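Local coordinates for protein trehalose-6-phosphate phosphatase (Candida albicans, PDB 5DXI) that is a phosphatase of the HAD clan that binds a magnesium ion and beryllium trifluoride at the C-terminal ends of the central strands of its Rossmann-like core, at residues F74-M79 / F93-G98; L14-E19 / P225-C230; S243-N248 / K277-A282; N50-V55 / E292-L297. All coordinates share one frame; numbering follows the deposited sequence.

Contact 1: F74-M79 / F93-G98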
loop_
_atom_site.group_PDB
_atom_site.type_symbol
_atom_site.label_atom_id
_atom_site.label_comp_id
_atom_site.label_asym_id
_atom_site.label_seq_id
_atom_site.Cartn_x
_atom_site.Cartn_y
_atom_site.Cartn_z
ATOM N N PHE A 74 2.928 -14.670 2.594
ATOM C CA PHE A 74 3.577 -14.191 1.378
ATOM C C PHE A 74 4.713 -13.210 1.699
ATOM O O PHE A 74 5.835 -13.358 1.212
ATOM C CB PHE A 74 2.546 -13.519 0.457
ATOM C CG PHE A 74 3.092 -13.156 -0.895
ATOM C CD1 PHE A 74 3.088 -14.086 -1.926
ATOM C CD2 PHE A 74 3.620 -11.895 -1.130
ATOM C CE1 PHE A 74 3.592 -13.766 -3.176
ATOM C CE2 PHE A 74 4.130 -11.566 -2.362
ATOM C CZ PHE A 74 4.117 -12.504 -3.402
ATOM N N LEU A 75 4.411 -12.217 2.536
ATOM C CA LEU A 75 5.366 -11.171 2.864
ATOM C C LEU A 75 6.563 -11.727 3.623
ATOM O O LEU A 75 7.698 -11.308 3.403
ATOM C CB LEU A 75 4.685 -10.063 3.680
ATOM C CG LEU A 75 3.580 -9.304 2.933
ATOM C CD1 LEU A 75 2.919 -8.323 3.901
ATOM C CD2 LEU A 75 4.089 -8.591 1.666
ATOM N N GLU A 76 6.308 -12.674 4.516
ATOM C CA GLU A 76 7.390 -13.310 5.241
ATOM C C GLU A 76 8.289 -14.044 4.235
ATOM O O GLU A 76 9.515 -13.932 4.279
ATOM C CB GLU A 76 6.829 -14.268 6.298
ATOM C CG GLU A 76 7.781 -14.594 7.436
ATOM C CD GLU A 76 7.897 -13.464 8.438
ATOM O OE1 GLU A 76 6.923 -13.230 9.197
ATOM O OE2 GLU A 76 8.965 -12.810 8.464
ATOM N N LYS A 77 7.664 -14.759 3.304
ATOM C CA LYS A 77 8.396 -15.515 2.303
ATOM C C LYS A 77 9.309 -14.640 1.447
ATOM O O LYS A 77 10.513 -14.885 1.356
ATOM C CB LYS A 77 7.417 -16.266 1.399
ATOM C CG LYS A 77 8.081 -17.100 0.308
ATOM C CD LYS A 77 7.040 -17.760 -0.592
ATOM C CE LYS A 77 6.463 -19.026 0.009
ATOM N NZ LYS A 77 5.473 -19.679 -0.899
ATOM N N TRP A 78 8.745 -13.594 0.857
ATOM C CA TRP A 78 9.483 -12.829 -0.142
ATOM C C TRP A 78 10.141 -11.558 0.370
ATOM O O TRP A 78 10.992 -11.017 -0.319
ATOM C CB TRP A 78 8.566 -12.506 -1.311
ATOM C CG TRP A 78 8.146 -13.724 -2.046
ATOM C CD1 TRP A 78 6.889 -14.239 -2.130
ATOM C CD2 TRP A 78 8.991 -14.601 -2.805
ATOM N NE1 TRP A 78 6.892 -15.378 -2.902
ATOM C CE2 TRP A 78 8.171 -15.617 -3.331
ATOM C CE3 TRP A 78 10.359 -14.614 -3.099
ATOM C CZ2 TRP A 78 8.676 -16.658 -4.120
ATOM C CZ3 TRP A 78 10.854 -15.636 -3.900
ATOM C CH2 TRP A 78 10.012 -16.641 -4.401
ATOM N N MET A 79 9.790 -11.111 1.580
ATOM C CA MET A 79 10.376 -9.895 2.147
ATOM C C MET A 79 10.930 -10.089 3.551
ATOM O O MET A 79 11.528 -9.165 4.107
ATOM C CB MET A 79 9.337 -8.760 2.184
ATOM C CG MET A 79 8.956 -8.304 0.807
ATOM S SD MET A 79 10.307 -7.329 0.123
ATOM C CE MET A 79 10.074 -7.698 -1.597
ATOM N N PHE A 93 -2.255 -6.198 9.971
ATOM C CA PHE A 93 -1.076 -6.706 10.687
ATOM C C PHE A 93 0.136 -5.822 10.465
ATOM O O PHE A 93 0.277 -5.245 9.399
ATOM C CB PHE A 93 -0.724 -8.140 10.244
ATOM C CG PHE A 93 -1.818 -9.141 10.480
ATOM C CD1 PHE A 93 -2.811 -9.338 9.537
ATOM C CD2 PHE A 93 -1.853 -9.882 11.649
ATOM C CE1 PHE A 93 -3.821 -10.255 9.764
ATOM C CE2 PHE A 93 -2.860 -10.800 11.881
ATOM C CZ PHE A 93 -3.839 -10.995 10.940
ATOM N N MET A 94 1.004 -5.725 11.472
ATOM C CA MET A 94 2.270 -4.990 11.367
ATOM C C MET A 94 3.411 -5.806 11.946
ATOM O O MET A 94 3.228 -6.488 12.952
ATOM C CB MET A 94 2.220 -3.659 12.121
ATOM C CG MET A 94 1.451 -2.574 11.476
ATOM S SD MET A 94 1.545 -1.056 12.460
ATOM C CE MET A 94 3.167 -0.427 12.058
ATOM N N LYS A 95 4.596 -5.709 11.356
ATOM C CA LYS A 95 5.754 -6.316 11.994
ATOM C C LYS A 95 6.983 -5.420 11.855
ATOM O O LYS A 95 7.491 -5.193 10.750
ATOM C CB LYS A 95 6.035 -7.723 11.434
ATOM C CG LYS A 95 7.124 -8.455 12.249
ATOM C CD LYS A 95 7.395 -9.877 11.782
ATOM C CE LYS A 95 8.205 -9.887 10.503
ATOM N NZ LYS A 95 8.989 -11.148 10.338
ATOM N N ASP A 96 7.442 -4.905 12.992
ATOM C CA ASP A 96 8.632 -4.064 13.052
ATOM C C ASP A 96 9.866 -4.788 12.534
ATOM O O ASP A 96 9.947 -6.023 12.581
ATOM C CB ASP A 96 8.885 -3.588 14.480
ATOM C CG ASP A 96 8.062 -2.368 14.838
ATOM O OD1 ASP A 96 8.301 -1.311 14.220
ATOM O OD2 ASP A 96 7.201 -2.454 15.748
ATOM N N ILE A 97 10.834 -4.006 12.067
ATOM C CA ILE A 97 12.066 -4.546 11.506
ATOM C C ILE A 97 12.822 -5.416 12.514
ATOM O O ILE A 97 13.337 -6.491 12.174
ATOM C CB ILE A 97 12.965 -3.407 10.998
ATOM C CG1 ILE A 97 12.256 -2.690 9.845
ATOM C CG2 ILE A 97 14.301 -3.952 10.527
ATOM C CD1 ILE A 97 13.015 -1.502 9.243
ATOM N N GLY A 98 12.861 -4.987 13.763
ATOM C CA GLY A 98 13.505 -5.817 14.764
ATOM C C GLY A 98 12.658 -6.992 15.244
ATOM O O GLY A 98 13.173 -8.071 15.508
#

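Contact 2: L14-E19 / P225-C230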
loop_
_atom_site.group_PDB
_atom_site.type_symbol
_atom_site.label_atom_id
_atom_site.label_comp_id
_atom_site.label_asym_id
_atom_site.label_seq_id
_atom_site.Cartn_x
_atom_site.Cartn_y
_atom_site.Cartn_z
ATOM N N LEU A 14 15.336 13.246 -5.547
ATOM C CA LEU A 14 16.720 12.896 -5.242
ATOM C C LEU A 14 17.350 13.949 -4.339
ATOM O O LEU A 14 18.020 13.623 -3.360
ATOM C CB LEU A 14 17.527 12.749 -6.538
ATOM C CG LEU A 14 19.014 12.371 -6.446
ATOM C CD1 LEU A 14 19.219 11.049 -5.712
ATOM C CD2 LEU A 14 19.634 12.316 -7.838
ATOM N N ASN A 15 17.119 15.222 -4.657
ATOM C CA ASN A 15 17.671 16.297 -3.845
ATOM C C ASN A 15 17.133 16.301 -2.424
ATOM O O ASN A 15 17.889 16.504 -1.470
ATOM C CB ASN A 15 17.428 17.650 -4.515
ATOM C CG ASN A 15 18.355 17.867 -5.696
ATOM O OD1 ASN A 15 19.474 17.340 -5.710
ATOM N ND2 ASN A 15 17.905 18.633 -6.689
ATOM N N ASN A 16 15.831 16.086 -2.274
ATOM C CA ASN A 16 15.230 16.080 -0.947
ATOM C C ASN A 16 15.767 14.869 -0.167
ATOM O O ASN A 16 16.026 14.966 1.036
ATOM C CB ASN A 16 13.704 16.027 -1.039
ATOM C CG ASN A 16 13.011 16.491 0.242
ATOM O OD1 ASN A 16 12.647 17.649 0.373
ATOM N ND2 ASN A 16 12.870 15.597 1.200
ATOM N N TYR A 17 15.939 13.746 -0.869
ATOM C CA TYR A 17 16.487 12.516 -0.274
ATOM C C TYR A 17 17.870 12.745 0.310
ATOM O O TYR A 17 18.105 12.474 1.481
ATOM C CB TYR A 17 16.564 11.387 -1.309
ATOM C CG TYR A 17 17.237 10.109 -0.796
ATOM C CD1 TYR A 17 16.522 9.173 -0.067
ATOM C CD2 TYR A 17 18.578 9.829 -1.073
ATOM C CE1 TYR A 17 17.117 7.997 0.389
ATOM C CE2 TYR A 17 19.184 8.653 -0.615
ATOM C CZ TYR A 17 18.444 7.748 0.121
ATOM O OH TYR A 17 19.013 6.586 0.593
ATOM N N LYS A 18 18.772 13.285 -0.498
ATOM C CA LYS A 18 20.144 13.471 -0.057
ATOM C C LYS A 18 20.279 14.575 1.005
ATOM O O LYS A 18 21.219 14.568 1.798
ATOM C CB LYS A 18 21.047 13.719 -1.273
ATOM C CG LYS A 18 21.013 12.504 -2.199
ATOM C CD LYS A 18 21.882 12.624 -3.444
ATOM C CE LYS A 18 22.926 11.484 -3.507
ATOM N NZ LYS A 18 22.402 10.119 -3.126
ATOM N N GLU A 19 19.332 15.506 1.039
ATOM C CA GLU A 19 19.341 16.550 2.055
ATOM C C GLU A 19 18.859 16.045 3.420
ATOM O O GLU A 19 19.304 16.534 4.462
ATOM C CB GLU A 19 18.484 17.739 1.612
ATOM C CG GLU A 19 19.115 19.094 1.897
ATOM C CD GLU A 19 20.246 19.429 0.941
ATOM O OE1 GLU A 19 20.436 18.695 -0.055
ATOM O OE2 GLU A 19 20.951 20.427 1.190
ATOM N N PRO A 225 10.101 11.875 10.684
ATOM C CA PRO A 225 10.700 11.750 9.353
ATOM C C PRO A 225 10.737 13.114 8.671
ATOM O O PRO A 225 9.837 13.923 8.897
ATOM C CB PRO A 225 9.750 10.797 8.618
ATOM C CG PRO A 225 8.965 10.112 9.701
ATOM C CD PRO A 225 8.840 11.124 10.795
ATOM N N ASP A 226 11.770 13.387 7.885
ATOM C CA ASP A 226 11.814 14.639 7.138
ATOM C C ASP A 226 11.790 14.352 5.642
ATOM O O ASP A 226 11.891 15.261 4.815
ATOM C CB ASP A 226 13.051 15.456 7.522
ATOM C CG ASP A 226 14.345 14.679 7.338
ATOM O OD1 ASP A 226 14.285 13.450 7.096
ATOM O OD2 ASP A 226 15.426 15.290 7.450
ATOM N N PHE A 227 11.637 13.073 5.315
ATOM C CA PHE A 227 11.515 12.592 3.944
ATOM C C PHE A 227 10.625 11.360 3.955
ATOM O O PHE A 227 10.953 10.357 4.596
ATOM C CB PHE A 227 12.889 12.251 3.357
ATOM C CG PHE A 227 12.845 11.736 1.944
ATOM C CD1 PHE A 227 13.015 12.596 0.872
ATOM C CD2 PHE A 227 12.648 10.393 1.684
ATOM C CE1 PHE A 227 12.984 12.126 -0.436
ATOM C CE2 PHE A 227 12.612 9.914 0.382
ATOM C CZ PHE A 227 12.781 10.780 -0.679
ATOM N N MET A 228 9.495 11.437 3.267
ATOM C CA MET A 228 8.578 10.312 3.181
ATOM C C MET A 228 8.224 10.038 1.725
ATOM O O MET A 228 7.668 10.901 1.035
ATOM C CB MET A 228 7.308 10.581 4.007
ATOM C CG MET A 228 7.515 10.589 5.523
ATOM S SD MET A 228 6.775 12.021 6.344
ATOM C CE MET A 228 7.925 13.305 5.845
ATOM N N LEU A 229 8.556 8.843 1.247
ATOM C CA LEU A 229 8.207 8.470 -0.120
ATOM C C LEU A 229 7.246 7.294 -0.078
ATOM O O LEU A 229 7.557 6.231 0.478
ATOM C CB LEU A 229 9.443 8.122 -0.943
ATOM C CG LEU A 229 9.180 7.529 -2.327
ATOM C CD1 LEU A 229 8.393 8.521 -3.199
ATOM C CD2 LEU A 229 10.493 7.124 -3.015
ATOM N N CYS A 230 6.075 7.498 -0.659
ATOM C CA CYS A 230 5.011 6.508 -0.588
ATOM C C CYS A 230 4.507 6.187 -1.985
ATOM O O CYS A 230 4.107 7.090 -2.730
ATOM C CB CYS A 230 3.872 7.026 0.288
ATOM S SG CYS A 230 2.411 5.970 0.415
#

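Contact 3: S243-N248 / K277-A282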
loop_
_atom_site.group_PDB
_atom_site.type_symbol
_atom_site.label_atom_id
_atom_site.label_comp_id
_atom_site.label_asym_id
_atom_site.label_seq_id
_atom_site.Cartn_x
_atom_site.Cartn_y
_atom_site.Cartn_z
ATOM N N SER A 243 -3.735 9.807 4.063
ATOM C CA SER A 243 -3.133 10.006 5.387
ATOM C C SER A 243 -1.946 10.947 5.310
ATOM O O SER A 243 -1.795 11.830 6.162
ATOM C CB SER A 243 -2.694 8.684 6.033
ATOM O OG SER A 243 -3.824 7.989 6.511
ATOM N N LEU A 244 -1.104 10.762 4.297
ATOM C CA LEU A 244 0.032 11.663 4.118
ATOM C C LEU A 244 -0.384 13.105 3.831
ATOM O O LEU A 244 0.227 14.041 4.352
ATOM C CB LEU A 244 0.936 11.171 2.996
ATOM C CG LEU A 244 1.799 9.968 3.339
ATOM C CD1 LEU A 244 2.514 9.528 2.084
ATOM C CD2 LEU A 244 2.804 10.305 4.446
ATOM N N ASN A 245 -1.400 13.292 2.995
ATOM C CA ASN A 245 -1.895 14.644 2.723
ATOM C C ASN A 245 -2.418 15.320 3.991
ATOM O O ASN A 245 -2.174 16.500 4.229
ATOM C CB ASN A 245 -2.993 14.612 1.664
ATOM C CG ASN A 245 -2.467 14.228 0.294
ATOM O OD1 ASN A 245 -1.276 14.398 -0.006
ATOM N ND2 ASN A 245 -3.350 13.693 -0.545
ATOM N N GLU A 246 -3.161 14.566 4.788
ATOM C CA GLU A 246 -3.696 15.079 6.043
ATOM C C GLU A 246 -2.591 15.459 7.029
ATOM O O GLU A 246 -2.662 16.494 7.685
ATOM C CB GLU A 246 -4.631 14.043 6.652
ATOM C CG GLU A 246 -5.873 13.816 5.801
ATOM C CD GLU A 246 -6.824 12.806 6.411
ATOM O OE1 GLU A 246 -6.406 12.069 7.338
ATOM O OE2 GLU A 246 -7.990 12.758 5.958
ATOM N N ILE A 247 -1.562 14.626 7.123
ATOM C CA ILE A 247 -0.449 14.923 8.012
ATOM C C ILE A 247 0.293 16.175 7.535
ATOM O O ILE A 247 0.636 17.055 8.333
ATOM C CB ILE A 247 0.512 13.727 8.111
ATOM C CG1 ILE A 247 -0.156 12.607 8.910
ATOM C CG2 ILE A 247 1.817 14.145 8.764
ATOM C CD1 ILE A 247 0.542 11.243 8.796
ATOM N N ASN A 248 0.503 16.266 6.227
ATOM C CA ASN A 248 1.160 17.422 5.636
ATOM C C ASN A 248 0.381 18.690 5.928
ATOM O O ASN A 248 0.959 19.707 6.316
ATOM C CB ASN A 248 1.286 17.249 4.123
ATOM C CG ASN A 248 2.244 18.242 3.495
ATOM O OD1 ASN A 248 3.457 18.097 3.602
ATOM N ND2 ASN A 248 1.699 19.262 2.839
ATOM N N LYS A 277 -6.982 8.931 -11.702
ATOM C CA LYS A 277 -7.498 9.803 -10.659
ATOM C C LYS A 277 -6.992 9.308 -9.315
ATOM O O LYS A 277 -7.130 8.126 -8.999
ATOM C CB LYS A 277 -9.030 9.845 -10.693
ATOM C CG LYS A 277 -9.659 10.264 -9.373
ATOM C CD LYS A 277 -10.965 11.040 -9.547
ATOM C CE LYS A 277 -11.707 11.134 -8.219
ATOM N NZ LYS A 277 -10.766 11.080 -7.061
ATOM N N THR A 278 -6.401 10.210 -8.538
ATOM C CA THR A 278 -5.709 9.836 -7.307
ATOM C C THR A 278 -5.491 11.105 -6.504
ATOM O O THR A 278 -5.513 12.208 -7.062
ATOM C CB THR A 278 -4.351 9.167 -7.582
ATOM O OG1 THR A 278 -3.668 8.898 -6.348
ATOM C CG2 THR A 278 -3.485 10.086 -8.415
ATOM N N VAL A 279 -5.280 10.973 -5.203
ATOM C CA VAL A 279 -4.939 12.167 -4.424
ATOM C C VAL A 279 -3.430 12.295 -4.254
ATOM O O VAL A 279 -2.947 13.187 -3.549
ATOM C CB VAL A 279 -5.630 12.174 -3.061
ATOM C CG1 VAL A 279 -7.142 12.189 -3.255
ATOM C CG2 VAL A 279 -5.183 10.971 -2.210
ATOM N N ALA A 280 -2.685 11.393 -4.891
ATOM C CA ALA A 280 -1.233 11.504 -4.911
ATOM C C ALA A 280 -0.812 12.790 -5.624
ATOM O O ALA A 280 -1.577 13.362 -6.405
ATOM C CB ALA A 280 -0.602 10.270 -5.589
ATOM N N ILE A 281 0.407 13.246 -5.359
ATOM C CA ILE A 281 0.870 14.516 -5.902
ATOM C C ILE A 281 1.491 14.354 -7.282
ATOM O O ILE A 281 1.640 15.324 -8.031
ATOM C CB ILE A 281 1.903 15.162 -4.951
ATOM C CG1 ILE A 281 2.128 16.632 -5.309
ATOM C CG2 ILE A 281 3.208 14.377 -4.954
ATOM C CD1 ILE A 281 3.029 17.372 -4.338
ATOM N N ALA A 282 1.827 13.111 -7.624
ATOM C CA ALA A 282 2.468 12.797 -8.897
ATOM C C ALA A 282 2.308 11.310 -9.224
ATOM O O ALA A 282 1.921 10.506 -8.364
ATOM C CB ALA A 282 3.947 13.180 -8.852
#

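Contact 4: N50-V55 / E292-L297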
loop_
_atom_site.group_PDB
_atom_site.type_symbol
_atom_site.label_atom_id
_atom_site.label_comp_id
_atom_site.label_asym_id
_atom_site.label_seq_id
_atom_site.Cartn_x
_atom_site.Cartn_y
_atom_site.Cartn_z
ATOM N N ASN A 50 15.549 -6.340 -5.000
ATOM C CA ASN A 50 16.314 -6.808 -3.856
ATOM C C ASN A 50 17.557 -5.979 -3.637
ATOM O O ASN A 50 17.905 -5.684 -2.504
ATOM C CB ASN A 50 16.677 -8.285 -4.012
ATOM C CG ASN A 50 15.477 -9.181 -3.822
ATOM O OD1 ASN A 50 14.510 -8.787 -3.162
ATOM N ND2 ASN A 50 15.519 -10.381 -4.401
ATOM N N ARG A 51 18.216 -5.575 -4.717
ATOM C CA ARG A 51 19.438 -4.777 -4.567
ATOM C C ARG A 51 19.100 -3.387 -4.037
ATOM O O ARG A 51 19.779 -2.844 -3.151
ATOM C CB ARG A 51 20.186 -4.675 -5.900
ATOM C CG ARG A 51 21.572 -4.029 -5.799
ATOM C CD ARG A 51 22.390 -4.264 -7.082
ATOM N NE ARG A 51 21.550 -4.654 -8.224
ATOM C CZ ARG A 51 21.312 -3.878 -9.283
ATOM N NH1 ARG A 51 21.857 -2.669 -9.359
ATOM N NH2 ARG A 51 20.533 -4.316 -10.269
ATOM N N ILE A 52 18.023 -2.825 -4.569
ATOM C CA ILE A 52 17.547 -1.535 -4.100
ATOM C C ILE A 52 17.252 -1.579 -2.606
ATOM O O ILE A 52 17.744 -0.745 -1.841
ATOM C CB ILE A 52 16.281 -1.116 -4.875
ATOM C CG1 ILE A 52 16.655 -0.753 -6.313
ATOM C CG2 ILE A 52 15.586 0.055 -4.177
ATOM C CD1 ILE A 52 15.458 -0.587 -7.257
ATOM N N LEU A 53 16.509 -2.595 -2.181
ATOM C CA LEU A 53 16.122 -2.702 -0.783
ATOM C C LEU A 53 17.339 -2.893 0.110
ATOM O O LEU A 53 17.416 -2.304 1.191
ATOM C CB LEU A 53 15.113 -3.839 -0.586
ATOM C CG LEU A 53 13.750 -3.664 -1.269
ATOM C CD1 LEU A 53 12.864 -4.889 -1.050
ATOM C CD2 LEU A 53 13.031 -2.375 -0.802
ATOM N N ASP A 54 18.288 -3.720 -0.324
ATOM C CA ASP A 54 19.507 -3.922 0.463
ATOM C C ASP A 54 20.276 -2.616 0.648
ATOM O O ASP A 54 20.604 -2.230 1.770
ATOM C CB ASP A 54 20.412 -4.978 -0.184
ATOM C CG ASP A 54 21.595 -5.353 0.698
ATOM O OD1 ASP A 54 21.431 -5.374 1.941
ATOM O OD2 ASP A 54 22.684 -5.629 0.149
ATOM N N VAL A 55 20.530 -1.914 -0.451
ATOM C CA VAL A 55 21.287 -0.667 -0.374
ATOM C C VAL A 55 20.542 0.383 0.436
ATOM O O VAL A 55 21.124 1.058 1.296
ATOM C CB VAL A 55 21.585 -0.087 -1.767
ATOM C CG1 VAL A 55 22.297 1.256 -1.633
ATOM C CG2 VAL A 55 22.418 -1.057 -2.579
ATOM N N GLU A 292 13.483 2.341 -11.273
ATOM C CA GLU A 292 14.430 3.339 -11.779
ATOM C C GLU A 292 14.614 4.432 -10.744
ATOM O O GLU A 292 15.741 4.783 -10.385
ATOM C CB GLU A 292 13.947 3.958 -13.096
ATOM C CG GLU A 292 13.868 2.995 -14.272
ATOM C CD GLU A 292 13.232 3.626 -15.501
ATOM O OE1 GLU A 292 12.807 4.810 -15.435
ATOM O OE2 GLU A 292 13.127 2.929 -16.535
ATOM N N THR A 293 13.489 4.934 -10.233
ATOM C CA THR A 293 13.499 6.014 -9.256
ATOM C C THR A 293 14.136 5.573 -7.947
ATOM O O THR A 293 14.949 6.301 -7.366
ATOM C CB THR A 293 12.064 6.548 -8.977
ATOM O OG1 THR A 293 11.458 6.979 -10.200
ATOM C CG2 THR A 293 12.105 7.710 -8.012
ATOM N N LEU A 294 13.762 4.393 -7.459
ATOM C CA LEU A 294 14.361 3.910 -6.215
ATOM C C LEU A 294 15.854 3.616 -6.438
ATOM O O LEU A 294 16.702 3.899 -5.569
ATOM C CB LEU A 294 13.611 2.672 -5.690
ATOM C CG LEU A 294 12.135 2.924 -5.331
ATOM C CD1 LEU A 294 11.466 1.665 -4.804
ATOM C CD2 LEU A 294 12.004 4.061 -4.314
ATOM N N GLY A 295 16.164 3.046 -7.600
ATOM C CA GLY A 295 17.543 2.810 -7.999
ATOM C C GLY A 295 18.354 4.093 -8.010
ATOM O O GLY A 295 19.497 4.125 -7.556
ATOM N N LEU A 296 17.741 5.160 -8.517
ATOM C CA LEU A 296 18.356 6.479 -8.530
ATOM C C LEU A 296 18.723 6.934 -7.126
ATOM O O LEU A 296 19.851 7.355 -6.870
ATOM C CB LEU A 296 17.402 7.503 -9.161
ATOM C CG LEU A 296 17.920 8.943 -9.175
ATOM C CD1 LEU A 296 19.069 9.051 -10.178
ATOM C CD2 LEU A 296 16.816 9.983 -9.443
ATOM N N LEU A 297 17.764 6.839 -6.209
ATOM C CA LEU A 297 18.014 7.203 -4.825
ATOM C C LEU A 297 19.099 6.317 -4.232
ATOM O O LEU A 297 19.918 6.768 -3.433
ATOM C CB LEU A 297 16.743 7.070 -3.984
ATOM C CG LEU A 297 15.505 7.868 -4.396
ATOM C CD1 LEU A 297 14.394 7.659 -3.372
ATOM C CD2 LEU A 297 15.858 9.330 -4.527
#

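Contact 1: F74-M79 / F93-G98
At one flank of the Rossmann-like HAD core, a salt bridge between Glu76 and Lys95 ties helix 72-79 to strand 93-95, near the margin of the central sheet. It illustrates how a helix and a strand whose backbones stay well apart, 9.9 Å between Glu76 CA and Lys95 CA, can be joined by two long polar side chains alone. The lysine NZ donates to Glu76 OE2 at 2.5 Å, a short bond, and comes in on the syn lone pair, the side facing the other oxygen. NZ therefore also lies 3.1 Å from Glu76 OE1, close to both oxygens but nearer to one.

The two chains meet at about a right angle. Lys95 leaves the strand toward the helix with its first two torsions extended, then bends at chi3 (76°), which brings the ammonium group to the carboxylate oxygens. The Glu76 side chain leaves with CG anti to the backbone N and is folded by its chi2 of 76°, bringing the carboxylate round to the strand. Its OE1 also accepts a hydrogen bond from Trp102 NE1, so the two oxygens have different principal partners, which should restrict the rotation of the carboxylate.

Leu75 and Met79 pack beneath the helix on strand 85-88, while Met94, next to Lys95, reaches helix 191-199. Both charged residues are partly exposed, and the side chain of Glu76 is about 14 Å from the beryllium trifluoride. The bridge thus belongs to the periphery of a beta-alpha-beta crossover, strand 62-67, helix 72-79 and strand 85-88, joined here to the antiparallel strand that follows it.

Contact 2: L14-E19 / P225-C230
Helix 10-19 and the start of strand 227-232 approach most closely at Tyr17 and Phe227, whose CA atoms are 6.5 Å apart. Phe227 points at the helix and puts its ring against two consecutive helical residues. With CG anti to the backbone N (chi1 180°), the ring extends far enough for CE1 to come within 3.4 Å of Tyr17 N, so it meets the helix backbone as well as the side chains.

Tyr17 supplies an edge-to-face, or T-shaped, partner: its CD1 edge stands over one face of Phe227, displaced toward the rim, and the ring planes are inclined at 77°. The centroids are 5.6 Å apart, while Tyr17 CB adds an apolar touch to Phe227 CE1 at 3.8 Å. Asn16 comes from another direction, at the ring edge, its amide turned 31° from the ring plane; its modelled ND2 lies 3.0 Å from Phe227 CD1, an approach so short that the exact placing of the amide is doubtful.

Phe227 and Leu229 face the helical layer of which helix 10-19 is part, whereas Met228 and Cys230 face helix 235-253 across the sheet. Beyond the aromatic pair, Tyr17 OH bonds to Asn62 ND2, and the Asp226 carboxylate accepts from the backbone N atoms of Gln21 and Arg22, just past the helix. Since no hydrogen bond spans the two segments, their cohesion rests on dispersion and the weak polarity of an aromatic edge over an aromatic face, with the stronger polar bonds made around this buried pair.

Contact 3: S243-N248 / K277-A282
One directional bond joins Asn245 to Val279: the amide ND2 of the helix residue donates to the backbone carbonyl O at 3.1 Å. On the donor side the geometry is regular, for the acceptor lies almost in the amide plane of Asn245 and the N-H points at it with an angle of 163°. On the acceptor side it is less so: the nitrogen stands above the carbonyl plane, 43° out of it, and misses the lone-pair directions. Asn245 can reach the loop because its CB already points that way; CG, anti to the carbonyl carbon, continues toward the loop.

Van der Waals contact accompanies the bond. The same ND2 packs 3.7 Å from Val279 CG2. The helix, 235-253, is the connection of a beta-alpha-beta unit between the parallel strands 227-232 and 266-271 of the HAD core; the loop leads from the second of these to the edge strand 282-284.

Polar bonds within and behind the loop shape the acceptor. Thr278 OG1 accepts from Ala280 N at 3.1 Å, forming an ST turn that encloses Val279. Glu238, from the first part of the same helix, bonds through its two carboxylate oxygens to Thr278 OG1 and Val279 N. Phe241, one turn further along, packs against the side chains of Thr278, Val279 and Ala280.

Contact 4: N50-V55 / E292-L297
Ile52 and Leu294 meet at about a right angle, the isoleucine reaching straight across between two helices and the leucine running down beside it. The two branches of Ile52 divide the work. CG2, anti to the backbone N, presses on Leu294 at the root of its side chain, with 3.6 Å to CB. The other branch, CG1 and CD1, is extended (chi2 169°) and ends against the backbone at Gly295, its CD1 3.7 Å from Gly295 N.

At Gly295 the helix presents only backbone to the isoleucine, and Ile52 CG1 comes within 4.0 Å of Gly295 CA. The two backbones are correspondingly close: Ile52 CA and Gly295 CA are 5.8 Å apart. This is apolar helix-to-helix packing within one layer of an alpha/beta sandwich. Helix 47-58 connects the parallel strands 23-27 and 62-67 as a beta-alpha-beta crossover, and helix 287-298, from the far end of the chain, lies against it on the same face of the sheet.

Leu294 has its CG beside the backbone N (chi1 -62°), which carries the branched end, CG and its two methyls, past Ile52 and down to the sheet, where it touches Phe27 and Leu229. It thereby serves two surfaces, offering CB to the neighbouring helix and its methyl end to the strands. Ile52 also touches Leu300, from the tail after helix 287-298, and all three residues of the contact are buried.

Contacts 1, 2 and 4 follow one helical layer of the sheet, whereas contact 3 involves the helix on the opposite face. Contact 4 links the others in this layer: Leu53 CD1 touches Met79 SD of contact 1 at 3.7 Å, and Leu229 CD2 of contact 2 meets Leu294 CD2 at the same distance. Contacts 2 and 3 meet on the other face of the sheet, where Cys230 CB lies 3.4 Å from Leu244 CD1. Asp28, Asp30 and Asp233, which hold the magnesium ion, follow strands 23-27 and 227-232. The side chain of Leu294 is about 13 Å from both the magnesium and beryllium trifluoride ions, so contact 4 lies at a remove from the site and does not line it.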